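Local coordinates for phosphate binding protein (PDB 4JWO) that probably binds phosphate as part of a system that transports it across the cytoplasmic membrane, at residues Val112-Pro118 and Arg284-Thr290; Tyr134-Gln138 and Met332-Leu336. All coordinates share one frame; numbering follows the deposited sequence.

Contact 1: Val112-Pro118 and Arg284-Thr290. With SO4 (sulfate ion), chain B.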
loop_
_atom_site.group_PDB
_atom_site.type_symbol
_atom_site.label_atom_id
_atom_site.label_comp_id
_atom_site.label_asym_id
_atom_site.label_seq_id
_atom_site.Cartn_x
_atom_site.Cartn_y
_atom_site.Cartn_z
ATOM N N VAL A 112 6.750 17.097 3.350
ATOM C CA VAL A 112 6.722 15.667 3.639
ATOM C C VAL A 112 6.110 14.934 2.460
ATOM O O VAL A 112 5.110 15.383 1.910
ATOM C CB VAL A 112 5.851 15.379 4.886
ATOM C CG1 VAL A 112 5.637 13.887 5.070
ATOM C CG2 VAL A 112 6.481 15.980 6.129
ATOM N N THR A 113 6.696 13.811 2.058
ATOM C CA THR A 113 6.094 13.043 0.978
ATOM C C THR A 113 5.975 11.553 1.317
ATOM O O THR A 113 6.885 10.957 1.902
ATOM C CB THR A 113 6.809 13.297 -0.374
ATOM O OG1 THR A 113 5.993 12.814 -1.448
ATOM C CG2 THR A 113 8.180 12.636 -0.411
ATOM N N GLY A 114 4.827 10.980 0.973
ATOM C CA GLY A 114 4.539 9.573 1.233
ATOM C C GLY A 114 4.879 8.755 0.005
ATOM O O GLY A 114 4.556 9.155 -1.113
ATOM N N ALA A 115 5.541 7.617 0.198
ATOM C CA ALA A 115 6.012 6.824 -0.929
ATOM C C ALA A 115 5.629 5.369 -0.755
ATOM O O ALA A 115 5.759 4.819 0.338
ATOM C CB ALA A 115 7.515 6.949 -1.062
ATOM N N SER A 116 5.160 4.750 -1.835
ATOM C CA SER A 116 4.822 3.332 -1.765
ATOM C C SER A 116 6.015 2.484 -2.187
ATOM O O SER A 116 5.919 1.270 -2.289
ATOM C CB SER A 116 3.617 3.017 -2.639
ATOM O OG SER A 116 3.928 3.222 -3.999
ATOM N N ARG A 117 7.144 3.138 -2.415
ATOM C CA ARG A 117 8.392 2.456 -2.728
ATOM C C ARG A 117 9.498 3.362 -2.244
ATOM O O ARG A 117 9.278 4.561 -2.080
ATOM C CB ARG A 117 8.529 2.263 -4.238
ATOM C CG ARG A 117 8.356 3.551 -5.021
ATOM C CD ARG A 117 9.132 3.552 -6.321
ATOM N NE ARG A 117 8.837 4.750 -7.108
ATOM C CZ ARG A 117 9.386 5.941 -6.890
ATOM N NH1 ARG A 117 10.267 6.090 -5.910
ATOM N NH2 ARG A 117 9.053 6.982 -7.650
ATOM N N PRO A 118 10.695 2.810 -2.028
ATOM C CA PRO A 118 11.809 3.682 -1.650
ATOM C C PRO A 118 12.125 4.685 -2.757
ATOM O O PRO A 118 11.872 4.417 -3.937
ATOM C CB PRO A 118 12.973 2.705 -1.491
ATOM C CG PRO A 118 12.334 1.387 -1.217
ATOM C CD PRO A 118 11.087 1.389 -2.041
ATOM N N ARG A 284 4.282 -4.802 0.830
ATOM C CA ARG A 284 5.438 -3.925 0.714
ATOM C C ARG A 284 5.403 -2.874 1.810
ATOM O O ARG A 284 4.329 -2.512 2.298
ATOM C CB ARG A 284 5.448 -3.239 -0.653
ATOM C CG ARG A 284 4.306 -2.256 -0.871
ATOM C CD ARG A 284 4.342 -1.757 -2.287
ATOM N NE ARG A 284 3.194 -0.924 -2.615
ATOM C CZ ARG A 284 3.017 -0.347 -3.802
ATOM N NH1 ARG A 284 3.906 -0.525 -4.770
ATOM N NH2 ARG A 284 1.946 0.392 -4.023
ATOM N N PRO A 285 6.583 -2.356 2.184
ATOM C CA PRO A 285 6.650 -1.319 3.212
ATOM C C PRO A 285 6.209 0.028 2.658
ATOM O O PRO A 285 6.360 0.288 1.463
ATOM C CB PRO A 285 8.133 -1.296 3.588
ATOM C CG PRO A 285 8.847 -1.793 2.346
ATOM C CD PRO A 285 7.914 -2.804 1.737
ATOM N N LEU A 286 5.655 0.869 3.527
ATOM C CA LEU A 286 5.272 2.229 3.153
ATOM C C LEU A 286 6.167 3.226 3.863
ATOM O O LEU A 286 6.560 3.004 5.011
ATOM C CB LEU A 286 3.822 2.483 3.532
ATOM C CG LEU A 286 2.781 1.582 2.868
ATOM C CD1 LEU A 286 1.383 2.065 3.230
ATOM C CD2 LEU A 286 2.982 1.587 1.354
ATOM N N PHE A 287 6.479 4.333 3.185
ATOM C CA PHE A 287 7.436 5.306 3.695
ATOM C C PHE A 287 6.907 6.733 3.764
ATOM O O PHE A 287 6.045 7.143 2.985
ATOM C CB PHE A 287 8.713 5.309 2.844
ATOM C CG PHE A 287 9.343 3.955 2.700
ATOM C CD1 PHE A 287 10.273 3.513 3.621
ATOM C CD2 PHE A 287 8.985 3.119 1.653
ATOM C CE1 PHE A 287 10.854 2.260 3.491
ATOM C CE2 PHE A 287 9.559 1.863 1.522
ATOM C CZ PHE A 287 10.488 1.436 2.446
ATOM N N ILE A 288 7.467 7.480 4.703
ATOM C CA ILE A 288 7.297 8.923 4.770
ATOM C C ILE A 288 8.686 9.541 4.701
ATOM O O ILE A 288 9.596 9.111 5.413
ATOM C CB ILE A 288 6.602 9.332 6.084
ATOM C CG1 ILE A 288 5.096 9.074 5.989
ATOM C CG2 ILE A 288 6.881 10.799 6.417
ATOM C CD1 ILE A 288 4.327 10.140 5.207
ATOM N N TYR A 289 8.856 10.532 3.826
ATOM C CA TYR A 289 10.128 11.234 3.667
ATOM C C TYR A 289 9.983 12.686 4.063
ATOM O O TYR A 289 8.964 13.314 3.782
ATOM C CB TYR A 289 10.584 11.204 2.204
ATOM C CG TYR A 289 11.113 9.875 1.730
ATOM C CD1 TYR A 289 10.253 8.875 1.302
ATOM C CD2 TYR A 289 12.475 9.626 1.698
ATOM C CE1 TYR A 289 10.738 7.658 0.865
ATOM C CE2 TYR A 289 12.965 8.419 1.259
ATOM C CZ TYR A 289 12.098 7.439 0.845
ATOM O OH TYR A 289 12.604 6.231 0.415
ATOM N N THR A 290 11.007 13.223 4.712
ATOM C CA THR A 290 11.126 14.662 4.860
ATOM C C THR A 290 12.615 14.972 4.781
ATOM O O THR A 290 13.382 14.140 4.309
ATOM C CB THR A 290 10.473 15.166 6.165
ATOM O OG1 THR A 290 10.460 16.600 6.173
ATOM C CG2 THR A 290 11.221 14.657 7.377
HETATM S S SO4 B . 1.558 5.430 -5.985
HETATM O O1 SO4 B . 0.776 4.280 -6.425
HETATM O O2 SO4 B . 2.439 5.073 -4.882
HETATM O O3 SO4 B . 2.373 5.878 -7.100
HETATM O O4 SO4 B . 0.634 6.480 -5.539
HETATM O O HOH W 1 7.706 -0.428 -0.825
#

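Contact 2: Tyr134-Gln138 and Met332-Leu336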
loop_
_atom_site.group_PDB
_atom_site.type_symbol
_atom_site.label_atom_id
_atom_site.label_comp_id
_atom_site.label_asym_id
_atom_site.label_seq_id
_atom_site.Cartn_x
_atom_site.Cartn_y
_atom_site.Cartn_z
ATOM N N TYR A 134 17.462 14.153 2.468
ATOM C CA TYR A 134 16.230 13.443 2.791
ATOM C C TYR A 134 16.405 12.477 3.967
ATOM O O TYR A 134 17.486 11.930 4.180
ATOM C CB TYR A 134 15.713 12.691 1.557
ATOM C CG TYR A 134 16.487 11.436 1.192
ATOM C CD1 TYR A 134 16.196 10.218 1.793
ATOM C CD2 TYR A 134 17.480 11.464 0.227
ATOM C CE1 TYR A 134 16.887 9.073 1.464
ATOM C CE2 TYR A 134 18.176 10.313 -0.114
ATOM C CZ TYR A 134 17.873 9.123 0.508
ATOM O OH TYR A 134 18.558 7.975 0.181
ATOM N N VAL A 135 15.330 12.260 4.719
ATOM C CA VAL A 135 15.310 11.232 5.754
ATOM C C VAL A 135 14.134 10.303 5.487
ATOM O O VAL A 135 13.012 10.759 5.265
ATOM C CB VAL A 135 15.186 11.831 7.169
ATOM C CG1 VAL A 135 15.404 10.749 8.212
ATOM C CG2 VAL A 135 16.191 12.959 7.362
ATOM N N GLU A 136 14.395 8.999 5.507
ATOM C CA GLU A 136 13.388 8.000 5.171
ATOM C C GLU A 136 12.825 7.350 6.428
ATOM O O GLU A 136 13.571 6.912 7.302
ATOM C CB GLU A 136 14.023 6.935 4.277
ATOM C CG GLU A 136 13.213 5.685 4.072
ATOM C CD GLU A 136 13.947 4.710 3.178
ATOM O OE1 GLU A 136 14.241 5.084 2.021
ATOM O OE2 GLU A 136 14.262 3.586 3.635
ATOM N N PHE A 137 11.505 7.301 6.523
ATOM C CA PHE A 137 10.849 6.628 7.638
ATOM C C PHE A 137 9.896 5.550 7.151
ATOM O O PHE A 137 8.943 5.848 6.443
ATOM C CB PHE A 137 10.090 7.656 8.476
ATOM C CG PHE A 137 10.979 8.661 9.135
ATOM C CD1 PHE A 137 11.731 8.307 10.244
ATOM C CD2 PHE A 137 11.081 9.958 8.645
ATOM C CE1 PHE A 137 12.567 9.224 10.863
ATOM C CE2 PHE A 137 11.914 10.882 9.257
ATOM C CZ PHE A 137 12.658 10.512 10.376
ATOM N N GLN A 138 10.148 4.295 7.529
ATOM C CA GLN A 138 9.204 3.224 7.243
ATOM C C GLN A 138 8.079 3.286 8.273
ATOM O O GLN A 138 8.330 3.247 9.478
ATOM C CB GLN A 138 9.893 1.862 7.306
ATOM C CG GLN A 138 8.996 0.715 6.886
ATOM C CD GLN A 138 9.701 -0.623 6.910
ATOM O OE1 GLN A 138 10.924 -0.705 6.740
ATOM N NE2 GLN A 138 8.946 -1.669 7.126
HETATM N N MSE A 332 13.630 3.515 13.189
HETATM C CA MSE A 332 13.058 4.791 12.764
HETATM C C MSE A 332 13.108 5.868 13.850
HETATM O O MSE A 332 13.356 7.032 13.553
HETATM C CB MSE A 332 11.624 4.611 12.248
HETATM C CG MSE A 332 11.503 3.616 11.100
HETATM SE SE MSE A 332 12.800 3.960 9.691
HETATM C CE MSE A 332 13.345 2.121 9.354
ATOM N N GLN A 333 12.860 5.490 15.101
ATOM C CA GLN A 333 12.955 6.434 16.211
ATOM C C GLN A 333 14.384 6.913 16.398
ATOM O O GLN A 333 14.641 8.084 16.663
ATOM C CB GLN A 333 12.452 5.803 17.512
ATOM C CG GLN A 333 10.968 5.522 17.541
ATOM C CD GLN A 333 10.524 4.837 18.823
ATOM O OE1 GLN A 333 11.338 4.251 19.543
ATOM N NE2 GLN A 333 9.225 4.905 19.115
ATOM N N GLN A 334 15.321 5.990 16.267
ATOM C CA GLN A 334 16.710 6.334 16.435
ATOM C C GLN A 334 17.150 7.232 15.280
ATOM O O GLN A 334 17.915 8.173 15.463
ATOM C CB GLN A 334 17.535 5.047 16.557
ATOM C CG GLN A 334 17.272 4.313 17.884
ATOM C CD GLN A 334 17.745 2.867 17.900
ATOM O OE1 GLN A 334 17.816 2.211 16.859
ATOM N NE2 GLN A 334 18.052 2.360 19.090
ATOM N N ARG A 335 16.613 6.959 14.099
ATOM C CA ARG A 335 16.883 7.750 12.902
ATOM C C ARG A 335 16.364 9.189 13.040
ATOM O O ARG A 335 17.030 10.146 12.648
ATOM C CB ARG A 335 16.250 7.051 11.690
ATOM C CG ARG A 335 16.638 7.595 10.332
ATOM C CD ARG A 335 16.069 6.743 9.206
ATOM N NE ARG A 335 16.709 5.437 9.077
ATOM C CZ ARG A 335 16.298 4.483 8.250
ATOM N NH1 ARG A 335 15.226 4.672 7.480
ATOM N NH2 ARG A 335 16.938 3.322 8.210
ATOM N N LEU A 336 15.174 9.340 13.605
ATOM C CA LEU A 336 14.622 10.664 13.864
ATOM C C LEU A 336 15.509 11.427 14.845
ATOM O O LEU A 336 15.803 12.608 14.649
ATOM C CB LEU A 336 13.192 10.543 14.402
ATOM C CG LEU A 336 12.535 11.849 14.845
ATOM C CD1 LEU A 336 12.465 12.825 13.680
ATOM C CD2 LEU A 336 11.145 11.570 15.397
HETATM O O HOH W 2 13.238 2.821 6.092
#

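Contact 1: Val112-Pro118 and Arg284-Thr290
Tyr289 and Thr113 face each other as a hydrogen-bonded pair where strand 112-115 runs antiparallel to strand 283-291. Thr113 N donates to Tyr289 O at 2.9 Å and Tyr289 N to Thr113 O at 2.8 Å; Ala115 and Phe287 repeat the exchange at the next hydrogen-bonded pair. Tyr289 buries the most surface. Its CG lies anti to the carbonyl carbon (chi1 -74°), which lays the ring beside the neighbouring strand: Ala115 CB meets the ring edge, 3.8 Å from Tyr289 CE1. The phenol oxygen reaches the loop after the strand, 3.4 Å from Pro118 CA, and bonds to the backbone N of Ile119, while Phe102 of helix 98-106 packs edge-to-face with the ring. Phe287, on the same face, meets the backbone from Arg117 to Pro118 obliquely, with its CE2 3.9 Å from Pro118 CD; Ala115 O lies near the ring plane, at its edge. On the opposite face Ile288 CG2 packs on Val112 CG1.

Beyond the paired residues, Ser116 O and Pro285 O are bridged by a water that donates to both. Arg284, extended from CG to NE, lays one face of its guanidinium over Ser116 CB, which sits 3.4 Å from Arg284 NH2; Glu205 and Tyr202 hold that group by a salt bridge and a cation-pi contact. Ser116 OG, in the conformer described here, lies 2.5 Å from sulfate O2, too short for this hydrogen bond's exact length to be trusted. The sulfate, probably from the crystallisation liquor, is also bonded by Thr98, Ser68 and Ser69, consistent with the phosphate site of a PstS-family periplasmic binding protein, set where a sheet strand ends beside a helix N-terminus.

Contact 2: Tyr134-Gln138 and Met332-Leu336
Val135 and Arg335 begin a strand-on-helix packing of the alpha/beta lobe, in which helix 326-340 lies over strand 134-148 and runs nearly antiparallel to it, the local axes 8.8 Å apart at 157°. Val135 CG1 lies alongside the aliphatic part of the arginine, 4.0 Å from Arg335 CG, the two side chains pointing opposite ways.

At Glu136 the backbone carbonyl takes the one direct hydrogen bond, from Arg335 NH1 at 2.8 Å. The bend at chi3 (-71°) turns the guanidinium so that this oxygen lies in its plane, although the donor stands well above the carbonyl plane. The Glu136 carboxylate is not in direct contact with the guanidinium; a water accepts from Arg335 NH1 and donates to Glu136 OE2. Were Arg335 cut back to an alanine, Glu136 O would probably lose this donor, the water bridge one of its ends and Val135 CG1 one of its neighbours.

Phe137 presents its ring edge to the helix backbone, with CE1 3.6 Å from Met332 O and close to Leu336 N, the two ends of one helical hydrogen bond. Leu336 CB packs 3.8 Å from the same CE1, while Ile304 and Leu308 of helix 298-308 also touch the ring. At Gln138 the selenomethionine Met332, bent at chi2 and chi3, comes up to the strand backbone: its methyl CE lies near Gln138 CB, and its SE stands 3.4 Å from Gln138 N.

How the contacts relate
The two contacts share one sheet: strand 283-291 pairs antiparallel with strand 112-115 in contact 1 and, along its other edge, with strand 134-148, which carries the first segment of contact 2. Contact 1 is the more buried, its centre about 10 Å from the centre of the chain, and rests on a regular backbone ladder with aromatic packing and a sulfate at one end. Contact 2, its centre about 19 Å from that point and partly buried, joins sheet to helix through side-chain packing, one direct arginine bond to a strand carbonyl and a water bridge. The two are stitched directly by Thr290 O with Val135 N, a probable hydrogen bond, and by a weak one between Tyr289 OH and Glu136 OE1.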